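Local coordinates for protein SidF, inhibitor of growth family, member 3 (Legionella pneumophila subsp. pneumophila, PDB 4FYE) that is a Legionella phosphatase that removes phosphate from phosphoinositide lipids, probably the 3-phosphate of phosphatidylinositol 3,4,5-trisphosphate, at residues T11-T14 / H15-D19; D311-N315 / E316-N320; L345-H349 / N350-V354; Q654-A657 / Q658-G662; E694-D697 / R698-T702. The protein carries 1 engineered substitution. All coordinates share one frame; numbering follows the deposited sequence.

Contact 1: T11-T14 / H15-D19; sequences TYVT and HLLSD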
# COMPACT_ATOMS: atom_id res chain seq x y z
N THR A 11 4.66 16.27 -12.54
CA THR A 11 4.38 17.70 -12.46
C THR A 11 3.52 17.96 -11.21
O THR A 11 3.80 18.85 -10.41
CB THR A 11 3.79 18.35 -13.74
OG1 THR A 11 2.37 18.38 -13.62
CG2 THR A 11 4.18 17.63 -15.03
N TYR A 12 2.51 17.15 -11.01
CA TYR A 12 1.81 17.23 -9.74
C TYR A 12 2.68 17.19 -8.47
O TYR A 12 2.52 18.04 -7.58
CB TYR A 12 0.73 16.20 -9.66
CG TYR A 12 -0.22 16.37 -8.51
CD1 TYR A 12 -0.79 17.62 -8.18
CD2 TYR A 12 -0.61 15.29 -7.78
CE1 TYR A 12 -1.71 17.76 -7.14
CE2 TYR A 12 -1.54 15.40 -6.75
CZ TYR A 12 -2.08 16.63 -6.43
OH TYR A 12 -2.97 16.67 -5.37
N VAL A 13 3.60 16.26 -8.37
CA VAL A 13 4.42 16.14 -7.15
C VAL A 13 5.26 17.42 -6.95
O VAL A 13 5.46 17.91 -5.81
CB VAL A 13 5.34 14.92 -7.29
CG1 VAL A 13 6.45 14.96 -6.26
CG2 VAL A 13 4.52 13.60 -7.29
N THR A 14 5.70 17.98 -8.08
CA THR A 14 6.46 19.19 -8.07
C THR A 14 5.63 20.36 -7.56
O THR A 14 6.10 21.13 -6.73
CB THR A 14 6.92 19.54 -9.48
OG1 THR A 14 7.82 18.52 -9.94
CG2 THR A 14 7.61 20.89 -9.47
N HIS A 15 4.41 20.51 -8.05
CA HIS A 15 3.57 21.57 -7.48
C HIS A 15 3.35 21.40 -5.99
O HIS A 15 3.34 22.34 -5.25
CB HIS A 15 2.26 21.66 -8.22
CG HIS A 15 2.37 22.37 -9.52
ND1 HIS A 15 2.06 23.69 -9.66
CD2 HIS A 15 2.84 21.94 -10.75
CE1 HIS A 15 2.29 24.06 -10.93
NE2 HIS A 15 2.78 22.99 -11.60
N LEU A 16 3.23 20.15 -5.55
CA LEU A 16 2.92 19.83 -4.18
C LEU A 16 4.02 20.25 -3.24
O LEU A 16 3.75 20.50 -2.10
CB LEU A 16 2.68 18.32 -4.02
CG LEU A 16 1.27 17.91 -4.39
CD1 LEU A 16 1.06 16.36 -4.51
CD2 LEU A 16 0.33 18.53 -3.38
N LEU A 17 5.24 20.29 -3.72
CA LEU A 17 6.37 20.60 -2.88
C LEU A 17 6.72 22.07 -2.91
O LEU A 17 7.70 22.47 -2.34
CB LEU A 17 7.58 19.76 -3.31
CG LEU A 17 7.28 18.31 -2.95
CD1 LEU A 17 8.25 17.36 -3.65
CD2 LEU A 17 7.28 18.14 -1.45
N SER A 18 5.93 22.89 -3.58
CA SER A 18 6.28 24.30 -3.74
C SER A 18 5.56 25.16 -2.68
O SER A 18 5.09 24.62 -1.66
CB SER A 18 5.95 24.79 -5.17
OG SER A 18 4.54 24.75 -5.38
N ASP A 19 5.45 26.46 -2.94
CA ASP A 19 4.90 27.36 -1.96
C ASP A 19 3.40 27.29 -1.96
O ASP A 19 2.78 27.76 -2.90
CB ASP A 19 5.37 28.80 -2.18
CG ASP A 19 6.24 29.30 -1.02
OD1 ASP A 19 6.85 28.46 -0.33
OD2 ASP A 19 6.30 30.53 -0.77
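Leu16 lays its CD1 methyl over one face of the Tyr12 ring, one helical turn back, in a CH-pi contact: CD1 stands 3.7 Å from the centroid of the Tyr12 ring and 17° off its normal. The methyl is displaced toward the rim. With CG of Tyr12 anti to the backbone N (chi1 -169°), the ring reaches along the helix to Leu16; its OH goes on to a hydrogen bond with Asp43. His15 folds the other way, back toward the N terminus, and the edge of its imidazole brings CD2 to 3.3 Å from Thr11 O, which lies in the ring plane. That same carbonyl accepts the N-H of His15, at 2.9 Å from N to O. These are i to i+4 pairings of an alpha helix, here the short N-terminal helix 9-16, whose apolar side rests on strands 184-189 and 199-206 of the six-stranded sheet. Val13 and Leu17 point the same way onto Phe201, with Val13 CG1 4.0 Å from Leu17 CD1. At the helix end Leu17 N bonds to Thr14 O, 3.2 Å away, keeping only a weak bond to Val13 O, and His15 O is gripped by both N and OG of Ser18.

Contact 2: D311-N315 / E316-N320; sequences DRMTN and EDLWN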
# COMPACT_ATOMS: atom_id res chain seq x y z
N ASP A 311 -0.83 8.60 -15.63
CA ASP A 311 -0.14 9.64 -14.84
C ASP A 311 1.36 9.61 -15.07
O ASP A 311 2.03 10.63 -14.92
CB ASP A 311 -0.24 9.32 -13.33
CG ASP A 311 -1.61 9.47 -12.78
OD1 ASP A 311 -2.51 9.84 -13.60
OD2 ASP A 311 -1.77 9.21 -11.53
N ARG A 312 1.90 8.41 -15.25
CA ARG A 312 3.32 8.26 -15.41
C ARG A 312 3.75 8.59 -16.84
O ARG A 312 4.92 8.51 -17.14
CB ARG A 312 3.77 6.87 -15.00
CG ARG A 312 3.74 6.78 -13.48
CD ARG A 312 3.69 5.41 -12.83
NE ARG A 312 4.68 4.44 -13.30
CZ ARG A 312 5.96 4.55 -13.01
NH1 ARG A 312 6.34 5.58 -12.27
NH2 ARG A 312 6.82 3.65 -13.40
N MET A 313 2.84 8.96 -17.72
CA MET A 313 3.27 9.48 -19.03
C MET A 313 3.26 10.99 -19.19
O MET A 313 2.29 11.70 -18.84
CB MET A 313 2.49 8.82 -20.14
CG MET A 313 2.76 7.31 -20.06
SD MET A 313 2.10 6.36 -21.40
CE MET A 313 0.42 6.53 -20.98
N THR A 314 4.36 11.49 -19.73
CA THR A 314 4.45 12.91 -20.03
C THR A 314 3.63 13.07 -21.25
O THR A 314 3.33 12.10 -21.97
CB THR A 314 5.92 13.34 -20.28
OG1 THR A 314 6.40 12.77 -21.52
CG2 THR A 314 6.80 12.77 -19.13
N ASN A 315 3.29 14.30 -21.51
CA ASN A 315 2.80 14.69 -22.83
C ASN A 315 3.62 14.19 -24.03
O ASN A 315 3.02 13.69 -24.98
CB ASN A 315 2.53 16.19 -22.88
CG ASN A 315 1.31 16.58 -22.04
OD1 ASN A 315 0.91 15.86 -21.10
ND2 ASN A 315 0.72 17.71 -22.36
N GLU A 316 4.95 14.32 -24.00
CA GLU A 316 5.79 13.82 -25.11
C GLU A 316 5.51 12.32 -25.30
O GLU A 316 5.32 11.87 -26.43
CB GLU A 316 7.28 13.99 -24.81
CG GLU A 316 8.04 15.05 -25.59
CD GLU A 316 9.59 14.81 -25.58
OE1 GLU A 316 10.29 15.23 -26.57
OE2 GLU A 316 10.12 14.21 -24.59
N ASP A 317 5.48 11.58 -24.19
CA ASP A 317 5.17 10.12 -24.13
C ASP A 317 3.82 9.77 -24.79
O ASP A 317 3.74 8.85 -25.55
CB ASP A 317 5.12 9.64 -22.68
CG ASP A 317 6.51 9.50 -22.00
OD1 ASP A 317 7.54 9.36 -22.71
OD2 ASP A 317 6.57 9.54 -20.73
N LEU A 318 2.75 10.49 -24.51
CA LEU A 318 1.51 10.14 -25.15
C LEU A 318 1.56 10.43 -26.69
O LEU A 318 1.13 9.61 -27.54
CB LEU A 318 0.38 10.93 -24.48
CG LEU A 318 0.12 10.68 -23.01
CD1 LEU A 318 -0.46 11.92 -22.33
CD2 LEU A 318 -0.85 9.54 -22.83
N TRP A 319 2.07 11.59 -27.03
CA TRP A 319 2.32 11.94 -28.37
C TRP A 319 3.04 10.89 -29.17
O TRP A 319 2.66 10.62 -30.33
CB TRP A 319 3.14 13.20 -28.36
CG TRP A 319 3.35 13.82 -29.71
CD1 TRP A 319 4.52 13.83 -30.46
CD2 TRP A 319 2.35 14.55 -30.51
NE1 TRP A 319 4.33 14.50 -31.64
CE2 TRP A 319 3.04 14.95 -31.74
CE3 TRP A 319 1.00 14.90 -30.34
CZ2 TRP A 319 2.40 15.69 -32.75
CZ3 TRP A 319 0.35 15.64 -31.37
CH2 TRP A 319 1.03 16.01 -32.55
N ASN A 320 4.09 10.31 -28.61
CA ASN A 320 4.91 9.39 -29.39
C ASN A 320 4.13 8.12 -29.64
O ASN A 320 4.38 7.42 -30.57
CB ASN A 320 6.25 9.07 -28.69
CG ASN A 320 7.12 10.32 -28.45
OD1 ASN A 320 7.30 11.19 -29.32
ND2 ASN A 320 7.70 10.40 -27.24
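Thr314 sets OG1 between its backbone N and carbonyl carbon (chi1 69°), and Asp317 folds CG back beside its own N (chi1 -75°), so that each side chain faces the other residue's amide. The result is a reciprocal pair. Asp317 N gives its hydrogen to Thr314 OG1 over 3.1 Å in a nearly straight bond, and Thr314 N gives its own to Asp317 OD2, also 3.1 Å away. This second donor meets the carboxylate on its anti side, 32° out of its plane. With Thr314 at the N-cap of helix 315-320, this is a capping box.

Outside the box, Met313 and Leu318 form a hydrophobic staple, the residue before the N-cap reaching the fourth residue after it. The bent thioether of Met313 brings CE to 3.8 Å from Leu318 CD2, the two side chains meeting at about a right angle, while Met313 CB packs 3.7 Å from Asp317 CB. Ile343 and Tyr346 of helix 335-349 lie against Leu318, and Arg339 there donates to Asn315 OD1 and Met313 O.

Regular helix bonding then starts with Leu318 N on Thr314 O, 3.1 Å apart. A carboxylate placed at the amino end of a helix, accepting from a backbone amide, is likely to be favoured in its charged form.

Contact 3: L345-H349 / N350-V354; sequences LYVEH and NPLSV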
# COMPACT_ATOMS: atom_id res chain seq x y z
N LEU A 345 -6.73 10.21 -27.31
CA LEU A 345 -6.22 9.61 -28.52
C LEU A 345 -5.31 8.44 -28.17
O LEU A 345 -5.36 7.42 -28.82
CB LEU A 345 -5.48 10.64 -29.38
CG LEU A 345 -6.40 11.60 -30.16
CD1 LEU A 345 -5.70 12.83 -30.75
CD2 LEU A 345 -7.21 10.92 -31.26
N TYR A 346 -4.51 8.57 -27.11
CA TYR A 346 -3.62 7.53 -26.69
C TYR A 346 -4.40 6.27 -26.40
O TYR A 346 -3.97 5.14 -26.82
CB TYR A 346 -2.77 7.95 -25.48
CG TYR A 346 -2.00 6.77 -24.86
CD1 TYR A 346 -1.03 6.09 -25.57
CD2 TYR A 346 -2.29 6.34 -23.62
CE1 TYR A 346 -0.35 5.00 -25.03
CE2 TYR A 346 -1.63 5.27 -23.07
CZ TYR A 346 -0.67 4.60 -23.79
OH TYR A 346 -0.00 3.50 -23.25
N VAL A 347 -5.53 6.45 -25.69
CA VAL A 347 -6.31 5.33 -25.19
C VAL A 347 -7.02 4.63 -26.34
O VAL A 347 -7.11 3.40 -26.37
CB VAL A 347 -7.38 5.75 -24.13
CG1 VAL A 347 -8.32 4.58 -23.86
CG2 VAL A 347 -6.73 6.21 -22.85
N GLU A 348 -7.45 5.42 -27.31
CA GLU A 348 -8.23 4.96 -28.44
C GLU A 348 -7.34 4.10 -29.35
O GLU A 348 -7.77 3.07 -29.84
CB GLU A 348 -8.86 6.19 -29.11
CG GLU A 348 -9.49 6.03 -30.49
CD GLU A 348 -9.92 7.40 -31.10
OE1 GLU A 348 -9.86 7.55 -32.36
OE2 GLU A 348 -10.33 8.32 -30.34
N HIS A 349 -6.07 4.44 -29.48
CA HIS A 349 -5.18 3.70 -30.34
C HIS A 349 -4.18 2.76 -29.69
O HIS A 349 -3.38 2.17 -30.40
CB HIS A 349 -4.43 4.69 -31.24
CG HIS A 349 -5.36 5.57 -32.04
ND1 HIS A 349 -5.81 5.23 -33.25
CD2 HIS A 349 -5.96 6.74 -31.72
CE1 HIS A 349 -6.64 6.15 -33.70
NE2 HIS A 349 -6.74 7.08 -32.78
N ASN A 350 -4.16 2.60 -28.36
CA ASN A 350 -3.23 1.66 -27.78
C ASN A 350 -3.89 0.73 -26.77
O ASN A 350 -4.64 1.19 -25.89
CB ASN A 350 -2.05 2.43 -27.11
CG ASN A 350 -1.17 3.20 -28.14
OD1 ASN A 350 -0.16 2.71 -28.57
ND2 ASN A 350 -1.55 4.39 -28.47
N PRO A 351 -3.67 -0.58 -26.92
CA PRO A 351 -4.15 -1.60 -25.95
C PRO A 351 -3.46 -1.37 -24.64
O PRO A 351 -2.29 -1.08 -24.61
CB PRO A 351 -3.68 -2.94 -26.54
CG PRO A 351 -3.33 -2.64 -28.01
CD PRO A 351 -3.39 -1.14 -28.25
N LEU A 352 -4.19 -1.45 -23.56
CA LEU A 352 -3.64 -1.06 -22.28
C LEU A 352 -3.46 -2.30 -21.51
O LEU A 352 -4.34 -3.19 -21.58
CB LEU A 352 -4.61 -0.20 -21.53
CG LEU A 352 -4.29 1.29 -21.52
CD1 LEU A 352 -3.43 1.73 -22.69
CD2 LEU A 352 -5.61 2.04 -21.53
N SER A 353 -2.34 -2.40 -20.79
CA SER A 353 -2.27 -3.52 -19.91
C SER A 353 -1.49 -3.21 -18.69
O SER A 353 -0.60 -2.39 -18.68
CB SER A 353 -1.81 -4.83 -20.60
OG SER A 353 -0.72 -4.59 -21.41
N VAL A 354 -1.84 -3.93 -17.65
CA VAL A 354 -1.48 -3.51 -16.39
C VAL A 354 -1.02 -4.75 -15.72
O VAL A 354 -1.57 -5.79 -15.98
CB VAL A 354 -2.73 -2.86 -15.82
CG1 VAL A 354 -3.41 -3.68 -14.76
CG2 VAL A 354 -2.42 -1.44 -15.45
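Asn350 turns its side chain back against the last turn of the helix, against His349 and beside Tyr346. Its CB already sits 3.3 Å from Tyr346 O. From there CG stands beside the backbone N (chi1 -66°), which directs the amide toward the helix rather than out along the chain; CG lies 3.3 Å from His349 O and 3.7 Å from Tyr346 CE1. One branch, OD1, is 3.7 Å from His349 O. The other, ND2, donates to Tyr346 O over 3.0 Å, on a lone pair in the carbonyl plane, and the acceptor is almost within the plane of the amide itself. ND2 also bonds to Lys321 O, so two backbone carbonyls fix the rotation of the amide. The amide crosses the Tyr346 side chain at about a right angle, ND2 3.4 Å from Tyr346 CD1, with the ring and amide planes 28° apart.

Farther out on the same ring, Leu352 CD1 touches CE2 of Tyr346 at 4.0 Å, and the other methyl, CD2, meets Val347 more loosely. Val347 and Leu352 both also rest on strand 402-416, while the His349 ring stacks with Tyr326. The arrangement belongs to an alpha-to-beta connection: side chains after helix 335-349 fold back on it as the chain heads into strand 353-360, an inner strand of the mixed four-stranded sheet.

Contact 4: Q654-A657 / Q658-G662; sequences QRLA and QKIVG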
# COMPACT_ATOMS: atom_id res chain seq x y z
N GLN A 654 1.73 -0.80 6.57
CA GLN A 654 2.57 0.40 6.74
C GLN A 654 4.04 0.08 7.04
O GLN A 654 4.96 0.82 6.59
CB GLN A 654 2.08 1.26 7.93
CG GLN A 654 0.78 2.00 7.66
CD GLN A 654 0.84 2.64 6.29
OE1 GLN A 654 1.57 3.58 6.07
NE2 GLN A 654 0.10 2.08 5.36
N ARG A 655 4.26 -0.94 7.85
CA ARG A 655 5.62 -1.30 8.17
C ARG A 655 6.33 -1.94 6.94
O ARG A 655 7.53 -1.73 6.74
CB ARG A 655 5.72 -2.27 9.35
CG ARG A 655 5.03 -2.00 10.69
CD ARG A 655 5.09 -0.67 11.49
NE ARG A 655 6.34 -0.06 11.72
CZ ARG A 655 6.81 0.46 12.87
NH1 ARG A 655 6.17 0.43 14.02
NH2 ARG A 655 8.02 1.05 12.86
N LEU A 656 5.60 -2.71 6.13
CA LEU A 656 6.18 -3.17 4.92
C LEU A 656 6.47 -1.92 4.03
O LEU A 656 7.58 -1.82 3.45
CB LEU A 656 5.25 -4.17 4.23
CG LEU A 656 5.82 -4.66 2.91
CD1 LEU A 656 7.14 -5.51 2.99
CD2 LEU A 656 4.70 -5.37 2.24
N ALA A 657 5.52 -0.96 3.93
CA ALA A 657 5.79 0.24 3.09
C ALA A 657 7.04 0.99 3.57
O ALA A 657 7.82 1.53 2.75
CB ALA A 657 4.56 1.17 3.02
N GLN A 658 7.28 0.97 4.90
CA GLN A 658 8.43 1.64 5.49
C GLN A 658 9.73 0.95 5.06
O GLN A 658 10.73 1.60 4.76
CB GLN A 658 8.35 1.57 7.04
CG GLN A 658 9.68 1.89 7.76
CD GLN A 658 9.67 1.90 9.35
OE1 GLN A 658 10.74 2.05 9.99
NE2 GLN A 658 8.52 1.71 9.97
N LYS A 659 9.74 -0.38 5.08
CA LYS A 659 10.90 -1.13 4.60
C LYS A 659 11.15 -0.84 3.10
O LYS A 659 12.29 -0.63 2.67
CB LYS A 659 10.61 -2.62 4.85
CG LYS A 659 11.50 -3.31 5.85
CD LYS A 659 11.39 -2.83 7.26
CE LYS A 659 12.30 -3.63 8.21
NZ LYS A 659 13.67 -3.04 8.52
N ILE A 660 10.11 -0.74 2.28
CA ILE A 660 10.36 -0.61 0.83
C ILE A 660 10.77 0.81 0.54
O ILE A 660 11.69 1.03 -0.26
CB ILE A 660 9.07 -0.91 0.04
CG1 ILE A 660 8.74 -2.39 0.16
CG2 ILE A 660 9.21 -0.51 -1.41
CD1 ILE A 660 7.26 -2.65 0.05
N VAL A 661 10.10 1.81 1.15
CA VAL A 661 10.40 3.17 0.79
C VAL A 661 11.80 3.46 1.33
O VAL A 661 12.58 4.09 0.66
CB VAL A 661 9.44 4.24 1.38
CG1 VAL A 661 9.52 5.49 0.58
CG2 VAL A 661 8.03 3.80 1.27
N GLY A 662 12.12 2.97 2.54
CA GLY A 662 13.40 3.32 3.16
C GLY A 662 14.51 2.70 2.31
O GLY A 662 15.58 3.28 2.10
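Arg655 and Gln658 run side by side, one turn apart on helix 652-668, a buried alpha helix near the centre of the chain, and the contact is the i to i+3 and i to i+4 packing of that helix. The backbone bonds come first, the i to i+4 bonds of the helix. Gln658 N reaches Gln654 O over 2.9 Å, Lys659 N reaches Arg655 O over 3.1 Å, and Ile660 N reaches Leu656 O over 3.0 Å.

The polar side chains form a second group. Arg655 is curled, its first three torsions all near -50°, and this coiling brings the guanidinium back beside the extended Gln658. The end of the Gln658 side chain lies at the guanidinium edge, and the two flat groups are nearly coplanar, 21° apart. Arg655 pairs with Asp729 in a salt bridge and also makes a cation-pi contact with Phe727. Lys659 shares that phenylalanine and ends on Asn726 O. Gln654 turns its amide to Tyr204 OH on strand 199-206 and to Asn649 O just ahead of the helix. Through Tyr204, Asn726 and Asp729, these buried polar ends tie the helix to parts of the chain remote in sequence.

Apolar packing makes the third group, on the side covered by helix 626-637 and strand 641-645. Leu656 and Ile660 cross obliquely there, one turn apart. Ile660 CD1 lies 3.8 Å from Leu656 CG and also 3.5 Å from Leu656 O.

Contact 5: E694-D697 / R698-T702; sequences EQLD and RELTT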
# COMPACT_ATOMS: atom_id res chain seq x y z
N GLU A 694 20.13 3.95 10.36
CA GLU A 694 19.18 4.02 11.50
C GLU A 694 18.62 5.41 11.57
O GLU A 694 17.45 5.62 11.93
CB GLU A 694 19.84 3.61 12.83
CG GLU A 694 18.95 3.78 14.01
CD GLU A 694 19.25 2.79 15.12
OE1 GLU A 694 20.31 2.08 14.99
OE2 GLU A 694 18.44 2.74 16.11
N GLN A 695 19.45 6.35 11.16
CA GLN A 695 19.05 7.74 11.14
C GLN A 695 17.94 7.93 10.08
O GLN A 695 16.95 8.65 10.31
CB GLN A 695 20.28 8.66 10.90
CG GLN A 695 19.92 10.11 11.19
CD GLN A 695 20.79 11.17 10.47
OE1 GLN A 695 20.26 12.23 10.11
NE2 GLN A 695 22.11 10.89 10.28
N LEU A 696 18.10 7.28 8.92
CA LEU A 696 17.03 7.29 7.93
C LEU A 696 15.82 6.60 8.52
O LEU A 696 14.69 7.08 8.41
CB LEU A 696 17.45 6.54 6.66
CG LEU A 696 16.92 7.02 5.29
CD1 LEU A 696 16.92 5.94 4.23
CD2 LEU A 696 15.60 7.76 5.24
N ASP A 697 16.04 5.44 9.14
CA ASP A 697 14.91 4.67 9.58
C ASP A 697 14.08 5.56 10.55
O ASP A 697 12.90 5.49 10.54
CB ASP A 697 15.39 3.34 10.20
CG ASP A 697 14.30 2.24 10.22
OD1 ASP A 697 13.38 2.24 9.35
OD2 ASP A 697 14.38 1.34 11.09
N ARG A 698 14.74 6.45 11.31
CA ARG A 698 14.08 7.30 12.26
C ARG A 698 13.12 8.20 11.56
O ARG A 698 12.10 8.57 12.11
CB ARG A 698 15.08 8.10 13.10
CG ARG A 698 15.74 7.24 14.16
CD ARG A 698 16.68 8.05 14.98
NE ARG A 698 17.22 7.28 16.10
CZ ARG A 698 18.16 7.75 16.94
NH1 ARG A 698 18.66 8.97 16.74
NH2 ARG A 698 18.59 7.02 17.99
N GLU A 699 13.35 8.46 10.30
CA GLU A 699 12.51 9.46 9.64
C GLU A 699 11.13 8.86 9.30
O GLU A 699 10.11 9.55 9.36
CB GLU A 699 13.16 9.98 8.35
CG GLU A 699 14.48 10.74 8.48
CD GLU A 699 14.33 12.02 9.27
OE1 GLU A 699 15.36 12.62 9.55
OE2 GLU A 699 13.20 12.43 9.65
N LEU A 700 11.12 7.56 9.01
CA LEU A 700 9.99 6.91 8.32
C LEU A 700 8.72 6.69 9.13
O LEU A 700 7.67 6.38 8.58
CB LEU A 700 10.47 5.61 7.69
CG LEU A 700 11.80 5.87 7.00
CD1 LEU A 700 12.44 4.54 6.64
CD2 LEU A 700 11.57 6.72 5.76
N THR A 701 8.71 6.90 10.44
CA THR A 701 7.41 6.62 11.14
C THR A 701 6.49 7.80 11.06
O THR A 701 5.26 7.72 11.33
CB THR A 701 7.60 6.24 12.60
OG1 THR A 701 8.81 6.87 13.06
CG2 THR A 701 7.71 4.68 12.69
N THR A 702 7.04 8.91 10.64
CA THR A 702 6.24 10.11 10.71
C THR A 702 5.07 10.15 9.73
O THR A 702 3.96 10.48 10.14
CB THR A 702 7.07 11.42 10.96
OG1 THR A 702 7.07 12.23 9.83
CG2 THR A 702 8.45 11.13 11.38
O HOH W 1 16.60 4.53 16.66
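Arg698 stretches its aliphatic chain over the carbonyl of Glu694, one turn back, so that CG of the arginine lies 3.2 Å from Glu694 O. That oxygen also accepts the backbone N-H of Arg698, 2.9 Å from N to O. With CG to NE extended (chi2 -179°), the guanidinium comes to lie beside the glutamate side chain without its charged atoms touching the carboxylate. A water joins them instead: it donates to Glu694 OE2 over 2.6 Å and accepts from Arg698 NE over 2.9 Å, sitting in the guanidinium plane at its edge. Both carboxylate oxygens of Glu694 also accept backbone amides, OE1 from Thr685 and OE2 from His686.

This is the last turn of helix 692-699, after which the chain passes into helix 701-712. The bonding shortens to i to i+3 steps there: Glu699 N reaches Leu696 O over 2.7 Å and Leu700 N reaches Asp697 O over 3.1 Å.

Leu700 is turned back onto the preceding turn. Its CD2 meets Leu696 CD2 at 4.2 Å, while CD1 is 3.7 Å from Asp697 OD1, the leucine and aspartate side chains crossing at about a right angle. The other oxygen of Asp697, OD2, forms a salt bridge with Arg684 and accepts from Ala728 N. Phe679 packs on Leu696, Asp697 and Leu700 alike, and Glu699, bent at its second torsion, sends its carboxylate to Tyr58 OH and Ser56 OG.

Overall arrangement
From the N terminus the five contacts follow in series; each closes only a local turn, and none nests in or crosses another. Contact 1 sets the first helix on the six-stranded sheet. Contacts 2 and 3, about 12 Å apart between centres, touch where Tyr346 packs on Met313 and Leu318, joining helix 315-320 to the end of helix 335-349 and the entry to strand 353-360. That strand runs parallel to 641-645, on which contact 4 rests. Contacts 4 and 5, their centres about 11 Å apart, touch where Leu700 packs on Gln658 and Thr701 on Arg655. Contact 5 also reaches strand 184-189, which contact 1 shares. Contacts 3 and 5 lie on opposite sides of the chain's centre.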